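Local coordinates for HTH marR-type domain-containing protein (Streptococcus agalactiae serotype III, PDB 7DVR), which senses haem and, as a MarR-family helix-turn-helix protein, probably binds DNA and regulates transcription in response to it, at the interface of chains A and B. Residues are numbered along the deposited sequence; one frame, centred on the assembly and turned at random. Chains: chain A/B, HTH marR-type domain-containing protein.

Contact 1: the interface of chains A and B. Residues chain A 131-132, 135; chain B 120, 125.
The flat group here is the carboxylate of B:Glu125, and A:Lys131 meets it at one oxygen rather than over a face. The ammonium NZ of A:Lys131 donates a hydrogen bond to OE2 of B:Glu125 at 3.0 Å, the oxygen accepting through its syn lone pair, on the side towards the other oxygen. OE1 stays 4.1 Å from the NZ atom of A:Lys131, so the grip is one-sided and not a symmetrical fork. The pair is also a salt bridge, and the two side chains cross obliquely. A:Lys131 reaches over from its helix with CG anti to the backbone N (chi1 178°) and an almost straight chain as far as CE; a bend at the last torsion, chi4 -73°, turns the amine towards the acid. A long, flexible lysine suits this place because it can span the gap between the chains and still aim its charge. B:Glu125 lies in the first turn of its helix, where a negative side chain may also be favoured by the helix dipole. Its extended chain carries the carboxylate away from the backbone, while its CB packs against CG2 of A:Val132 at 3.8 Å. Short and branched, A:Val132 offers a methyl to the stem of the glutamate, well away from the charged ends. One turn further along, A:Thr135 OG1 donates to the backbone O of A:Lys131 at 2.8 Å, a bond within the helix that ties up the hydroxyl. Its CG2 methyl is thereby directed to the partner, where it makes a loose approach to O of B:Gly120. B:Gly120 has a positive phi, 83°, which glycine adopts easily and which suits the loop before the helix. The patch joins the loop and first turn at the start of helix 123-139 of one subunit to the second half of the same helix in the other, helping to hold the MarR-type dimer together.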
ATOM      1  N   LYS A 131       7.345 -15.419  -0.087  1.00 45.84           N
ATOM      2  CA  LYS A 131       8.652 -15.425  -0.754  1.00 46.75           C
ATOM      3  C   LYS A 131       8.703 -14.421  -1.865  1.00 44.86           C
ATOM      4  O   LYS A 131       9.767 -13.865  -2.089  1.00 47.19           O
ATOM      5  CB  LYS A 131       8.924 -16.813  -1.329  1.00 48.63           C
ATOM      6  CG  LYS A 131      10.220 -17.002  -2.114  1.00 52.06           C
ATOM      7  CD  LYS A 131      10.459 -18.487  -2.324  1.00 54.10           C
ATOM      8  CE  LYS A 131      11.773 -18.884  -2.989  1.00 57.91           C
ATOM      9  NZ  LYS A 131      11.738 -18.543  -4.430  1.00 57.98           N
ATOM     10  N   VAL A 132       7.636 -14.234  -2.627  1.00 43.60           N
ATOM     11  CA  VAL A 132       7.748 -13.325  -3.773  1.00 41.36           C
ATOM     12  C   VAL A 132       7.909 -11.895  -3.244  1.00 43.65           C
ATOM     13  O   VAL A 132       8.718 -11.155  -3.783  1.00 43.17           O
ATOM     14  CB  VAL A 132       6.546 -13.492  -4.685  1.00 40.30           C
ATOM     15  CG1 VAL A 132       6.547 -12.408  -5.706  1.00 42.39           C
ATOM     16  CG2 VAL A 132       6.594 -14.869  -5.368  1.00 40.87           C
ATOM     17  N   THR A 135      11.368 -11.404  -1.929  1.00 49.82           N
ATOM     18  CA  THR A 135      12.355 -11.282  -3.013  1.00 50.22           C
ATOM     19  C   THR A 135      12.231  -9.902  -3.662  1.00 49.48           C
ATOM     20  O   THR A 135      13.271  -9.313  -3.961  1.00 49.03           O
ATOM     21  CB  THR A 135      12.240 -12.431  -4.010  1.00 50.20           C
ATOM     22  OG1 THR A 135      12.281 -13.659  -3.288  1.00 50.96           O
ATOM     23  CG2 THR A 135      13.345 -12.379  -5.038  1.00 52.15           C
TER
ATOM     24  N   GLY B 120      14.891 -13.791  -9.902  1.00 51.98           N
ATOM     25  CA  GLY B 120      14.749 -14.806  -8.847  1.00 52.34           C
ATOM     26  C   GLY B 120      13.305 -15.095  -8.530  1.00 50.30           C
ATOM     27  O   GLY B 120      13.041 -15.672  -7.464  1.00 52.36           O
ATOM     28  N   GLU B 125       5.314 -18.597  -9.791  1.00 54.40           N
ATOM     29  CA  GLU B 125       5.259 -17.821  -8.525  1.00 53.14           C
ATOM     30  C   GLU B 125       4.434 -16.522  -8.687  1.00 51.56           C
ATOM     31  O   GLU B 125       3.667 -16.150  -7.742  1.00 48.93           O
ATOM     32  CB  GLU B 125       6.675 -17.535  -8.055  1.00 53.71           C
ATOM     33  CG  GLU B 125       7.347 -18.742  -7.429  1.00 56.59           C
ATOM     34  CD  GLU B 125       8.800 -18.491  -7.033  1.00 59.41           C
ATOM     35  OE1 GLU B 125       9.465 -17.609  -7.657  1.00 54.30           O
ATOM     36  OE2 GLU B 125       9.273 -19.170  -6.085  1.00 61.86           O
TER

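Contact 2: the interface of chains A and B. Residues chain A 12-13, 15-16; chain B 5, 8-9.
A:Val12, A:Asn13, A:Leu15 and A:Glu16 meet B:Leu5, B:Ala8 and B:Arg9 through regular helical backbone, the two copies of helix 4-25 running roughly antiparallel. In the MarR family, terminal helices of this kind build the dimer interface. B:Arg9 is the polar centre. Its chain is extended from CG to NE, which brings the guanidinium to two acceptors on successive turns of the other helix. NH2 donates to OD1 of A:Asn13 at 2.8 Å, in the carbonyl plane of the amide and close to the guanidinium plane. The same NH2 donates to OE1 of A:Glu16 at 2.8 Å, a straighter bond (162° at H) that is also a salt bridge. Here the donor stands above the carboxylate plane, and the two flat groups are turned 59° apart. A further bond, from NH1 of B:Arg9 to OE2 of A:Glu16, is weak. With two acceptors sharing one nitrogen, rotation of the guanidinium is restrained; arginine suits the place because its planar, multiply donating head can serve both an amide and an acid. Below this head runs an apolar strip. CG1 of A:Val12 lies 3.7 Å from NE of B:Arg9 and also touches CD2 of B:Leu5, while its CG2 rests on the CB of B:Ala8 at 3.8 Å. A residue as small as alanine probably helps the helices approach here. A:Glu16 has CG anti to its backbone N (chi1 -166°), which lays its aliphatic stem across B:Leu5, CG meeting CD1 at 3.4 Å. The other methyl of B:Leu5, CD2, faces A:Leu15 CD2 at 3.9 Å.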
ATOM      1  N   VAL A  12      -4.823  -1.522  -0.303  1.00 39.55           N
ATOM      2  CA  VAL A  12      -4.606  -1.339   1.154  1.00 38.87           C
ATOM      3  C   VAL A  12      -5.747  -0.473   1.759  1.00 38.01           C
ATOM      4  O   VAL A  12      -6.294  -0.805   2.875  1.00 38.32           O
ATOM      5  CB  VAL A  12      -3.185  -0.764   1.367  1.00 38.62           C
ATOM      6  CG1 VAL A  12      -2.943  -0.576   2.846  1.00 38.22           C
ATOM      7  CG2 VAL A  12      -2.117  -1.682   0.793  1.00 40.47           C
ATOM      8  N   ASN A  13      -6.187   0.560   1.047  1.00 42.93           N
ATOM      9  CA  ASN A  13      -7.282   1.452   1.535  1.00 44.37           C
ATOM     10  C   ASN A  13      -8.544   0.623   1.749  1.00 47.72           C
ATOM     11  O   ASN A  13      -9.227   0.870   2.766  1.00 47.31           O
ATOM     12  CB  ASN A  13      -7.452   2.657   0.609  1.00 48.28           C
ATOM     13  CG  ASN A  13      -6.292   3.636   0.691  1.00 48.08           C
ATOM     14  OD1 ASN A  13      -5.493   3.593   1.634  1.00 48.92           O
ATOM     15  ND2 ASN A  13      -6.152   4.494  -0.310  1.00 47.55           N
ATOM     16  N   LEU A  15      -8.726  -2.742   2.258  1.00 44.93           N
ATOM     17  CA  LEU A  15      -8.458  -3.548   3.431  1.00 42.49           C
ATOM     18  C   LEU A  15      -8.628  -2.743   4.716  1.00 38.79           C
ATOM     19  O   LEU A  15      -9.183  -3.308   5.630  1.00 37.66           O
ATOM     20  CB  LEU A  15      -7.054  -4.075   3.272  1.00 44.65           C
ATOM     21  CG  LEU A  15      -6.528  -4.753   4.506  1.00 45.71           C
ATOM     22  CD1 LEU A  15      -7.363  -5.964   4.844  1.00 48.20           C
ATOM     23  CD2 LEU A  15      -5.053  -5.106   4.288  1.00 46.69           C
ATOM     24  N   GLU A  16      -8.133  -1.518   4.795  1.00 38.34           N
ATOM     25  CA  GLU A  16      -8.270  -0.672   6.010  1.00 39.13           C
ATOM     26  C   GLU A  16      -9.758  -0.488   6.349  1.00 40.83           C
ATOM     27  O   GLU A  16     -10.162  -0.628   7.502  1.00 38.59           O
ATOM     28  CB  GLU A  16      -7.643   0.685   5.731  1.00 41.56           C
ATOM     29  CG  GLU A  16      -7.423   1.522   6.982  1.00 46.53           C
ATOM     30  CD  GLU A  16      -6.669   2.820   6.726  1.00 47.46           C
ATOM     31  OE1 GLU A  16      -6.806   3.365   5.591  1.00 50.19           O
ATOM     32  OE2 GLU A  16      -6.027   3.300   7.658  1.00 52.36           O
TER
ATOM     33  N   LEU B   5      -1.410  -2.919   7.789  1.00 42.26           N
ATOM     34  CA  LEU B   5      -1.547  -1.677   6.968  1.00 42.58           C
ATOM     35  C   LEU B   5      -0.206  -0.912   6.975  1.00 43.10           C
ATOM     36  O   LEU B   5       0.262  -0.405   5.896  1.00 40.85           O
ATOM     37  CB  LEU B   5      -2.720  -0.839   7.527  1.00 44.09           C
ATOM     38  CG  LEU B   5      -4.148  -1.450   7.502  1.00 45.85           C
ATOM     39  CD1 LEU B   5      -5.140  -0.577   8.282  1.00 46.61           C
ATOM     40  CD2 LEU B   5      -4.661  -1.650   6.079  1.00 47.28           C
ATOM     41  N   ALA B   8       2.361  -2.925   4.828  1.00 38.45           N
ATOM     42  CA  ALA B   8       2.058  -2.789   3.385  1.00 37.31           C
ATOM     43  C   ALA B   8       2.434  -1.391   2.896  1.00 35.97           C
ATOM     44  O   ALA B   8       3.005  -1.238   1.807  1.00 36.81           O
ATOM     45  CB  ALA B   8       0.581  -3.061   3.123  1.00 37.92           C
ATOM     46  N   ARG B   9       2.111  -0.377   3.654  1.00 37.11           N
ATOM     47  CA  ARG B   9       2.379   1.020   3.224  0.70 36.97           C
ATOM     48  C   ARG B   9       3.874   1.315   3.180  1.00 39.42           C
ATOM     49  O   ARG B   9       4.318   1.974   2.213  1.00 41.12           O
ATOM     50  CB  ARG B   9       1.624   1.969   4.136  0.70 37.58           C
ATOM     51  CG  ARG B   9       0.204   2.214   3.630  0.70 37.90           C
ATOM     52  CD  ARG B   9      -0.794   2.808   4.608  0.70 38.09           C
ATOM     53  NE  ARG B   9      -2.144   2.859   4.036  0.70 36.89           N
ATOM     54  CZ  ARG B   9      -3.265   2.825   4.765  0.70 36.41           C
ATOM     55  NH1 ARG B   9      -3.205   2.778   6.086  0.70 37.19           N
ATOM     56  NH2 ARG B   9      -4.433   2.865   4.173  0.70 37.93           N
TER

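The C-alpha centres of contact 1 and contact 2 lie about 21 Å apart on one two-fold symmetric interface, and each recurs with the chains exchanged. They share no residue: contact 1 uses helix 123-139 and the loop before it, contact 2 the N-terminal helix 4-25. Both ends of the sequence therefore contribute to the dimer. Contact 2 includes a haem-pocket residue, A:Leu15; contact 1 holds none, but its helix 123-139 begins with the haem-binding B:Lys123. Haem binding could thus plausibly be felt at the subunit junction, although this structure alone does not show such coupling.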